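Local coordinates for protein fructose transport system repressor FruR (Pseudomonas putida, PDB 3O74) that probably binds specific DNA operator sequences as a transcriptional regulator of the LacI family, with fructose 1-phosphate as its preferred effector, at residues L12-P15 with S16-R19; L132-S135 with Q136-G140; R163-G166 with Q167-Q171; V190-Q193 with G194-T198. All coordinates share one frame; numbering follows the deposited sequence.

Contact 1: L12-P15 with S16-R19; sequences LENP and SYAR. With GOL (glycerol), chain D.
Asn14 and Tyr17 reach one glycerol from the N-cap and the first turn of helix 15-30. Tyr17 OH donates to O1 of the glycerol at 2.9 Å, while Asn14 ND2 makes a weak bond to O3, 3.3 Å long and bent to 122°. Between the two side chains ND2 stands 3.4 Å from Tyr17 CD2, with the amide turned 73° from the ring, so the pair packs obliquely and not as a stack. The other end of the same amide holds the helix: Asn14 OD1 accepts from Ser16 N at 3.1 Å, the N-cap bond. CG of Asn14 lies trans to its own N (chi1 -174°), which puts the amide beside the carbonyl carbon, over the first turn; the small second torsion then turns OD1 to Ser16 N and ND2 to the glycerol. Behind it, Asn14 O accepts from Ala18 N at 3.2 Å and Pro15 O from Arg19 N at 2.9 Å, opening the helical ladder. Arg19 itself turns outward to a salt bridge with Glu13 of the second subunit. Ser188, Asp89 and Arg90 also hydrogen-bond the glycerol, probably a crystallisation additive. The arrangement is an Asn N-cap beside a ligand pocket consistent with the interdomain cleft of LacI-family sugar-binding domains.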
loop_
_atom_site.group_PDB
_atom_site.type_symbol
_atom_site.label_atom_id
_atom_site.label_comp_id
_atom_site.label_asym_id
_atom_site.label_seq_id
_atom_site.Cartn_x
_atom_site.Cartn_y
_atom_site.Cartn_z
ATOM N N LEU B 12 5.290 0.878 4.772
ATOM C CA LEU B 12 5.062 0.822 3.335
ATOM C C LEU B 12 3.698 0.233 2.994
ATOM O O LEU B 12 3.143 0.514 1.932
ATOM C CB LEU B 12 6.156 -0.011 2.670
ATOM C CG LEU B 12 7.547 0.621 2.651
ATOM C CD1 LEU B 12 8.610 -0.411 2.303
ATOM C CD2 LEU B 12 7.571 1.779 1.670
ATOM N N GLU B 13 3.166 -0.591 3.892
ATOM C CA GLU B 13 1.895 -1.263 3.635
ATOM C C GLU B 13 0.674 -0.412 3.996
ATOM O O GLU B 13 -0.452 -0.752 3.635
ATOM C CB GLU B 13 1.842 -2.617 4.345
ATOM C CG GLU B 13 2.738 -3.674 3.730
ATOM C CD GLU B 13 2.669 -4.997 4.470
ATOM O OE1 GLU B 13 2.160 -5.025 5.612
ATOM O OE2 GLU B 13 3.128 -6.009 3.905
ATOM N N ASN B 14 0.897 0.681 4.719
ATOM C CA ASN B 14 -0.173 1.632 5.000
ATOM C C ASN B 14 -0.511 2.413 3.733
ATOM O O ASN B 14 0.308 3.188 3.243
ATOM C CB ASN B 14 0.241 2.578 6.127
ATOM C CG ASN B 14 -0.883 3.501 6.560
ATOM O OD1 ASN B 14 -1.820 3.758 5.805
ATOM N ND2 ASN B 14 -0.789 4.013 7.782
ATOM N N PRO B 15 -1.722 2.202 3.193
ATOM C CA PRO B 15 -2.129 2.765 1.901
ATOM C C PRO B 15 -2.102 4.291 1.866
ATOM O O PRO B 15 -1.919 4.871 0.796
ATOM C CB PRO B 15 -3.569 2.264 1.740
ATOM C CG PRO B 15 -3.650 1.056 2.596
ATOM C CD PRO B 15 -2.769 1.343 3.772
ATOM N N SER B 16 -2.287 4.930 3.016
ATOM C CA SER B 16 -2.256 6.387 3.079
ATOM C C SER B 16 -0.847 6.927 2.862
ATOM O O SER B 16 -0.651 7.904 2.140
ATOM C CB SER B 16 -2.816 6.881 4.414
ATOM O OG SER B 16 -4.187 6.553 4.532
ATOM N N TYR B 17 0.138 6.289 3.483
ATOM C CA TYR B 17 1.519 6.693 3.267
ATOM C C TYR B 17 1.949 6.436 1.822
ATOM O O TYR B 17 2.655 7.249 1.230
ATOM C CB TYR B 17 2.455 6.012 4.267
ATOM C CG TYR B 17 2.326 6.570 5.668
ATOM C CD1 TYR B 17 2.539 7.920 5.917
ATOM C CD2 TYR B 17 1.998 5.750 6.740
ATOM C CE1 TYR B 17 2.425 8.441 7.201
ATOM C CE2 TYR B 17 1.882 6.263 8.025
ATOM C CZ TYR B 17 2.095 7.607 8.247
ATOM O OH TYR B 17 1.982 8.122 9.520
ATOM N N ALA B 18 1.509 5.316 1.255
ATOM C CA ALA B 18 1.815 4.993 -0.139
ATOM C C ALA B 18 1.221 6.033 -1.089
ATOM O O ALA B 18 1.881 6.488 -2.026
ATOM C CB ALA B 18 1.311 3.595 -0.488
ATOM N N ARG B 19 -0.028 6.406 -0.839
ATOM C CA ARG B 19 -0.703 7.406 -1.650
ATOM C C ARG B 19 0.009 8.754 -1.563
ATOM O O ARG B 19 0.270 9.402 -2.580
ATOM C CB ARG B 19 -2.159 7.552 -1.213
ATOM C CG ARG B 19 -2.867 8.725 -1.862
ATOM C CD ARG B 19 -3.383 8.387 -3.245
ATOM N NE ARG B 19 -4.495 7.446 -3.183
ATOM C CZ ARG B 19 -5.658 7.621 -3.802
ATOM N NH1 ARG B 19 -5.860 8.705 -4.541
ATOM N NH2 ARG B 19 -6.614 6.710 -3.687
HETATM C C1 GOL D . -0.853 7.661 12.380
HETATM O O1 GOL D . 0.318 8.297 11.931
HETATM C C2 GOL D . -0.895 6.227 11.862
HETATM O O2 GOL D . 0.252 5.958 11.078
HETATM C C3 GOL D . -2.163 6.021 11.042
HETATM O O3 GOL D . -2.272 4.664 10.689
#

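Contact 2: L132-S135 with Q136-G140; sequences LSVS and QARAG
The backbone from Leu132 to Gly140 is the opening of helix 133-144, with Leu132 at the N-cap and four successive i to i+4 bonds across the contact, among them Gln136 N to Leu132 O at 3.0 Å and Ala139 N to Ser135 O at 2.9 Å, the latter the straightest at 168°. Val134 and Arg138, one turn apart, carry the side-chain contact. They run alongside each other in the same direction, and the methyl CG2 of Val134 lies over one face of the Arg138 guanidinium, 3.0 Å above its plane and displaced toward the rim; the nearest atom there is NH2, at 3.2 Å from CG2. Two torsional features produce this overlap. The Arg138 chain is fully extended from CG to NE, with chi2 172° and chi3 -174°, and its CG passes 3.3 Å from Val134 O on the way out. Val134, for its part, keeps CG2 opposite its backbone N, where the methyl meets the guanidinium. The charged end looks beyond the helix: NH2 forms a salt bridge with Asp104, and NH1 a weak bond with the carbonyl of Thr187, so the flat group is tied at its nitrogens while the valine backs one face. Arg263 is also close to NH2, and the Arg138 side chain comes within about 4 Å of a bound glycerol, consistent with a place in the effector cleft. Ser135 OG bonds the carbonyls of Ala128 and Arg129, tying the helix to the end of strand 122-128 and the residue after it. These are the first two turns of the helix in the beta-alpha-beta unit 122-128, 133-144, 152-158, a building block of the periplasmic-binding-protein fold.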
loop_
_atom_site.group_PDB
_atom_site.type_symbol
_atom_site.label_atom_id
_atom_site.label_comp_id
_atom_site.label_asym_id
_atom_site.label_seq_id
_atom_site.Cartn_x
_atom_site.Cartn_y
_atom_site.Cartn_z
ATOM N N LEU B 132 2.399 9.219 20.850
ATOM C CA LEU B 132 2.435 10.084 19.671
ATOM C C LEU B 132 1.396 11.199 19.731
ATOM O O LEU B 132 0.307 11.016 20.273
ATOM C CB LEU B 132 2.230 9.267 18.391
ATOM C CG LEU B 132 3.258 8.192 18.052
ATOM C CD1 LEU B 132 2.905 7.536 16.725
ATOM C CD2 LEU B 132 4.654 8.789 18.005
ATOM N N SER B 133 1.728 12.352 19.156
ATOM C CA SER B 133 0.794 13.474 19.116
ATOM C C SER B 133 -0.436 13.122 18.289
ATOM O O SER B 133 -1.544 13.566 18.589
ATOM C CB SER B 133 1.464 14.725 18.540
ATOM O OG SER B 133 2.549 15.150 19.349
ATOM N N VAL B 134 -0.244 12.328 17.242
ATOM C CA VAL B 134 -1.370 11.935 16.406
ATOM C C VAL B 134 -2.384 11.104 17.201
ATOM O O VAL B 134 -3.596 11.280 17.061
ATOM C CB VAL B 134 -0.903 11.186 15.126
ATOM C CG1 VAL B 134 -0.230 9.863 15.476
ATOM C CG2 VAL B 134 -2.067 10.971 14.180
ATOM N N SER B 135 -1.882 10.218 18.053
ATOM C CA SER B 135 -2.739 9.373 18.874
ATOM C C SER B 135 -3.440 10.172 19.968
ATOM O O SER B 135 -4.603 9.922 20.276
ATOM C CB SER B 135 -1.923 8.242 19.504
ATOM O OG SER B 135 -1.355 7.403 18.508
ATOM N N GLN B 136 -2.725 11.127 20.557
ATOM C CA GLN B 136 -3.305 11.963 21.604
ATOM C C GLN B 136 -4.426 12.814 21.036
ATOM O O GLN B 136 -5.446 13.031 21.688
ATOM C CB GLN B 136 -2.240 12.856 22.235
ATOM C CG GLN B 136 -1.131 12.096 22.926
ATOM C CD GLN B 136 -0.206 13.004 23.697
ATOM O OE1 GLN B 136 1.008 12.803 23.711
ATOM N NE2 GLN B 136 -0.772 14.017 24.345
ATOM N N ALA B 137 -4.234 13.289 19.809
ATOM C CA ALA B 137 -5.241 14.107 19.143
ATOM C C ALA B 137 -6.521 13.318 18.914
ATOM O O ALA B 137 -7.615 13.798 19.202
ATOM C CB ALA B 137 -4.701 14.635 17.814
ATOM N N ARG B 138 -6.381 12.097 18.406
ATOM C CA ARG B 138 -7.542 11.273 18.097
ATOM C C ARG B 138 -8.265 10.796 19.363
ATOM O O ARG B 138 -9.493 10.786 19.420
ATOM C CB ARG B 138 -7.134 10.113 17.182
ATOM C CG ARG B 138 -6.535 10.594 15.853
ATOM C CD ARG B 138 -5.939 9.476 14.997
ATOM N NE ARG B 138 -5.263 10.030 13.821
ATOM C CZ ARG B 138 -4.650 9.306 12.889
ATOM N NH1 ARG B 138 -4.617 7.988 12.984
ATOM N NH2 ARG B 138 -4.066 9.908 11.864
ATOM N N ALA B 139 -7.504 10.421 20.384
ATOM C CA ALA B 139 -8.094 10.085 21.675
ATOM C C ALA B 139 -8.739 11.322 22.291
ATOM O O ALA B 139 -9.763 11.231 22.967
ATOM C CB ALA B 139 -7.046 9.513 22.610
ATOM N N GLY B 140 -8.132 12.480 22.050
ATOM C CA GLY B 140 -8.634 13.736 22.581
ATOM C C GLY B 140 -9.979 14.117 21.995
ATOM O O GLY B 140 -10.892 14.504 22.725
#

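Contact 3: R163-G166 with Q167-Q171; sequences RECG and QRLMQ
Glu164 and Arg168 form an i to i+4 salt bridge on helix 163-177, part of the alpha/beta periplasmic-binding-protein fold. Both side chains leave the backbone with CG trans to N. Glu164 then stays extended, whereas Arg168 runs straight through chi2 and folds at chi3 (-44°), which bends the guanidinium back over the preceding turn. Its NH2 arrives 3.2 Å from Glu164 OE1, with carboxylate and guanidinium planes 76° apart; the ions meet through one oxygen and one nitrogen, not as a two-pronged pair. One face of the guanidinium looks toward Glu164 O, 4.1 Å from its plane and offset toward the rim. NH1 passes 3.7 Å from Cys165 CA and has a stronger partner in Glu159, so Arg168 spans two acids. The buried flank is apolar. Cys165 SG, also trans to its N, touches Leu169 CD1 at 4.0 Å, and Leu169 packs on Ile126 of strand 122-128. Selenomethionine Met170 bends at chi2 (59°), and its end leads away to lie against Ile126 and against Thr198 and Leu199 of helix 189-201. The backbone bonds are regular, Gln167 N to Arg163 O and Arg168 N to Glu164 O both at 2.9 Å. On the inner side Leu169 CG sits close against the carbonyl that accepts its own N-H, 3.2 Å from Cys165 O.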
loop_
_atom_site.group_PDB
_atom_site.type_symbol
_atom_site.label_atom_id
_atom_site.label_comp_id
_atom_site.label_asym_id
_atom_site.label_seq_id
_atom_site.Cartn_x
_atom_site.Cartn_y
_atom_site.Cartn_z
ATOM N N ARG B 163 -2.348 -4.947 12.326
ATOM C CA ARG B 163 -3.524 -5.796 12.306
ATOM C C ARG B 163 -3.601 -6.647 13.568
ATOM O O ARG B 163 -4.643 -6.705 14.220
ATOM C CB ARG B 163 -3.476 -6.685 11.068
ATOM C CG ARG B 163 -4.675 -7.574 10.862
ATOM C CD ARG B 163 -4.640 -8.139 9.453
ATOM N NE ARG B 163 -5.559 -9.253 9.280
ATOM C CZ ARG B 163 -5.745 -9.887 8.129
ATOM N NH1 ARG B 163 -5.076 -9.505 7.051
ATOM N NH2 ARG B 163 -6.603 -10.895 8.056
ATOM N N GLU B 164 -2.497 -7.300 13.916
ATOM C CA GLU B 164 -2.476 -8.175 15.086
ATOM C C GLU B 164 -2.717 -7.417 16.392
ATOM O O GLU B 164 -3.307 -7.956 17.329
ATOM C CB GLU B 164 -1.169 -8.974 15.160
ATOM C CG GLU B 164 -1.080 -9.887 16.382
ATOM C CD GLU B 164 0.110 -10.826 16.338
ATOM O OE1 GLU B 164 0.842 -10.905 17.348
ATOM O OE2 GLU B 164 0.314 -11.487 15.298
ATOM N N CYS B 165 -2.258 -6.171 16.457
ATOM C CA CYS B 165 -2.500 -5.350 17.640
ATOM C C CYS B 165 -3.992 -5.051 17.774
ATOM O O CYS B 165 -4.557 -5.130 18.863
ATOM C CB CYS B 165 -1.708 -4.048 17.559
ATOM S SG CYS B 165 -1.734 -3.052 19.069
ATOM N N GLY B 166 -4.626 -4.717 16.655
ATOM C CA GLY B 166 -6.057 -4.477 16.635
ATOM C C GLY B 166 -6.833 -5.710 17.054
ATOM O O GLY B 166 -7.813 -5.625 17.796
ATOM N N GLN B 167 -6.392 -6.867 16.575
ATOM C CA GLN B 167 -7.024 -8.127 16.943
ATOM C C GLN B 167 -6.888 -8.386 18.442
ATOM O O GLN B 167 -7.850 -8.776 19.103
ATOM C CB GLN B 167 -6.410 -9.277 16.138
ATOM C CG GLN B 167 -7.029 -10.641 16.392
ATOM C CD GLN B 167 -6.332 -11.742 15.606
ATOM O OE1 GLN B 167 -5.145 -11.638 15.294
ATOM N NE2 GLN B 167 -7.069 -12.801 15.280
ATOM N N ARG B 168 -5.694 -8.160 18.981
ATOM C CA ARG B 168 -5.453 -8.383 20.406
ATOM C C ARG B 168 -6.297 -7.459 21.279
ATOM O O ARG B 168 -6.868 -7.893 22.279
ATOM C CB ARG B 168 -3.973 -8.191 20.740
ATOM C CG ARG B 168 -3.652 -8.295 22.226
ATOM C CD ARG B 168 -2.173 -8.043 22.491
ATOM N NE ARG B 168 -1.336 -8.746 21.524
ATOM C CZ ARG B 168 -0.613 -8.146 20.583
ATOM N NH1 ARG B 168 -0.607 -6.824 20.495
ATOM N NH2 ARG B 168 0.113 -8.869 19.737
ATOM N N LEU B 169 -6.364 -6.185 20.904
ATOM C CA LEU B 169 -7.122 -5.199 21.672
ATOM C C LEU B 169 -8.629 -5.450 21.626
ATOM O O LEU B 169 -9.326 -5.266 22.623
ATOM C CB LEU B 169 -6.808 -3.782 21.190
ATOM C CG LEU B 169 -5.359 -3.329 21.382
ATOM C CD1 LEU B 169 -5.161 -1.924 20.837
ATOM C CD2 LEU B 169 -4.954 -3.408 22.847
HETATM N N MSE B 170 -9.133 -5.865 20.468
HETATM C CA MSE B 170 -10.550 -6.186 20.344
HETATM C C MSE B 170 -10.910 -7.347 21.263
HETATM O O MSE B 170 -11.953 -7.329 21.913
HETATM C CB MSE B 170 -10.918 -6.526 18.899
HETATM C CG MSE B 170 -12.421 -6.658 18.669
HETATM SE SE MSE B 170 -13.364 -5.008 19.119
HETATM C CE MSE B 170 -15.186 -5.564 18.719
ATOM N N GLN B 171 -10.044 -8.357 21.310
ATOM C CA GLN B 171 -10.248 -9.503 22.194
ATOM C C GLN B 171 -10.292 -9.054 23.645
ATOM O O GLN B 171 -11.216 -9.392 24.385
ATOM C CB GLN B 171 -9.130 -10.532 22.022
ATOM C CG GLN B 171 -9.406 -11.594 20.983
ATOM C CD GLN B 171 -10.567 -12.495 21.358
ATOM O OE1 GLN B 171 -11.001 -12.535 22.511
ATOM N NE2 GLN B 171 -11.074 -13.229 20.377
#

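Contact 4: V190-Q193 with G194-T198; sequences VLLQ and GVFDT
Leu191 O is gripped by two amides of the next turn: Val195 N donates at 3.1 Å, the regular i to i+4 bond, while Gly194 N, likewise at 3.1 Å, adds a weak bond bent to 122°. The following rung is shorter, Phe196 N to Leu192 O at 2.9 Å. That same carbonyl oxygen also stands over one face of the Phe196 ring, 3.5 Å above its plane and shifted to the rim, so the ring lies back against the turn that accepts its own N-H. Leu192 fills the outer part of this face in a CH-pi contact: its CG is 4.0 Å from the ring centroid and 25° off the normal. CD2 reaches CZ at 3.6 Å. The leucine leaves with CG trans to its N (chi1 -177°), and its branched end is thereby brought over the ring although its first bond points away. Helix 189-201 is the crossover helix of the beta-alpha-beta unit with strands 183-186 and 210-214, and the Leu192-Phe196 pair belongs to its sheet-facing side: Leu192 packs on Thr186 and Thr213, Phe196 on Leu211. Val195 joins them, its CB 4.2 Å from Leu192 CD1, and touches Leu184. The polar flank turns elsewhere. Asp197 forms a salt bridge with Arg163 of helix 163-177, and Gln218 of the second subunit donates a hydrogen bond to Gln193 O, the acceptor of Asp197 N, plus a weak one to Asp197 OD1.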
loop_
_atom_site.group_PDB
_atom_site.type_symbol
_atom_site.label_atom_id
_atom_site.label_comp_id
_atom_site.label_asym_id
_atom_site.label_seq_id
_atom_site.Cartn_x
_atom_site.Cartn_y
_atom_site.Cartn_z
ATOM N N VAL B 190 -5.745 0.027 9.823
ATOM C CA VAL B 190 -5.047 -1.239 10.043
ATOM C C VAL B 190 -5.491 -1.881 11.355
ATOM O O VAL B 190 -5.540 -3.106 11.471
ATOM C CB VAL B 190 -3.506 -1.090 10.016
ATOM C CG1 VAL B 190 -3.011 -0.321 11.225
ATOM C CG2 VAL B 190 -2.852 -2.454 9.964
ATOM N N LEU B 191 -5.815 -1.052 12.341
ATOM C CA LEU B 191 -6.341 -1.561 13.600
ATOM C C LEU B 191 -7.729 -2.143 13.390
ATOM O O LEU B 191 -8.068 -3.162 13.977
ATOM C CB LEU B 191 -6.385 -0.464 14.671
ATOM C CG LEU B 191 -5.030 0.023 15.184
ATOM C CD1 LEU B 191 -5.189 1.252 16.079
ATOM C CD2 LEU B 191 -4.305 -1.088 15.920
ATOM N N LEU B 192 -8.529 -1.497 12.546
ATOM C CA LEU B 192 -9.854 -2.017 12.217
ATOM C C LEU B 192 -9.761 -3.408 11.592
ATOM O O LEU B 192 -10.635 -4.250 11.792
ATOM C CB LEU B 192 -10.580 -1.071 11.258
ATOM C CG LEU B 192 -12.013 -1.484 10.895
ATOM C CD1 LEU B 192 -12.905 -1.502 12.138
ATOM C CD2 LEU B 192 -12.607 -0.574 9.821
ATOM N N GLN B 193 -8.704 -3.641 10.822
ATOM C CA GLN B 193 -8.510 -4.936 10.179
ATOM C C GLN B 193 -8.400 -6.048 11.209
ATOM O O GLN B 193 -8.919 -7.149 11.008
ATOM C CB GLN B 193 -7.254 -4.923 9.313
ATOM C CG GLN B 193 -7.340 -4.035 8.096
ATOM C CD GLN B 193 -6.118 -4.173 7.213
ATOM O OE1 GLN B 193 -5.817 -5.259 6.721
ATOM N NE2 GLN B 193 -5.404 -3.077 7.017
ATOM N N GLY B 194 -7.711 -5.759 12.308
ATOM C CA GLY B 194 -7.579 -6.714 13.391
ATOM C C GLY B 194 -8.919 -6.930 14.063
ATOM O O GLY B 194 -9.263 -8.048 14.450
ATOM N N VAL B 195 -9.676 -5.845 14.201
ATOM C CA VAL B 195 -11.021 -5.920 14.750
ATOM C C VAL B 195 -11.865 -6.883 13.915
ATOM O O VAL B 195 -12.575 -7.723 14.458
ATOM C CB VAL B 195 -11.690 -4.533 14.789
ATOM C CG1 VAL B 195 -13.189 -4.672 14.980
ATOM C CG2 VAL B 195 -11.074 -3.666 15.892
ATOM N N PHE B 196 -11.775 -6.764 12.593
ATOM C CA PHE B 196 -12.523 -7.646 11.706
ATOM C C PHE B 196 -12.120 -9.103 11.888
ATOM O O PHE B 196 -12.950 -10.002 11.767
ATOM C CB PHE B 196 -12.337 -7.238 10.240
ATOM C CG PHE B 196 -13.045 -5.968 9.864
ATOM C CD1 PHE B 196 -14.141 -5.528 10.592
ATOM C CD2 PHE B 196 -12.624 -5.216 8.779
ATOM C CE1 PHE B 196 -14.804 -4.356 10.251
ATOM C CE2 PHE B 196 -13.284 -4.042 8.429
ATOM C CZ PHE B 196 -14.377 -3.614 9.167
ATOM N N ASP B 197 -10.841 -9.341 12.165
ATOM C CA ASP B 197 -10.372 -10.703 12.407
ATOM C C ASP B 197 -11.048 -11.281 13.637
ATOM O O ASP B 197 -11.482 -12.438 13.646
ATOM C CB ASP B 197 -8.859 -10.734 12.602
ATOM C CG ASP B 197 -8.100 -10.526 11.313
ATOM O OD1 ASP B 197 -8.616 -10.920 10.246
ATOM O OD2 ASP B 197 -6.985 -9.965 11.368
ATOM N N THR B 198 -11.133 -10.465 14.680
ATOM C CA THR B 198 -11.743 -10.899 15.925
ATOM C C THR B 198 -13.225 -11.174 15.711
ATOM O O THR B 198 -13.741 -12.203 16.142
ATOM C CB THR B 198 -11.550 -9.854 17.038
ATOM O OG1 THR B 198 -10.149 -9.702 17.300
ATOM C CG2 THR B 198 -12.251 -10.294 18.308
#

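Overall arrangement
The four contacts follow one another along the chain, each at or near the start of a helix: 15-30, 133-144, 163-177 and 189-201. Contacts 3 and 4 have centres 6 Å apart, their helices tied by Arg163 NE to Asp197 OD2 (2.6 Å). Contact 1 lies about 17 to 20 Å, centre to centre, from the other three, and contact 2 about 19 to 20 Å from contacts 3 and 4, without touching. Contacts 1, 3 and 4 reach the second subunit, contact 2 does not. Contact 1 binds glycerol, and the side chains of Arg138 (contact 2) and Val190 (contact 4) come within about 4 and 5 Å of a bound glycerol, consistent with helix starts lining the cleft of a two-lobed effector-binding domain.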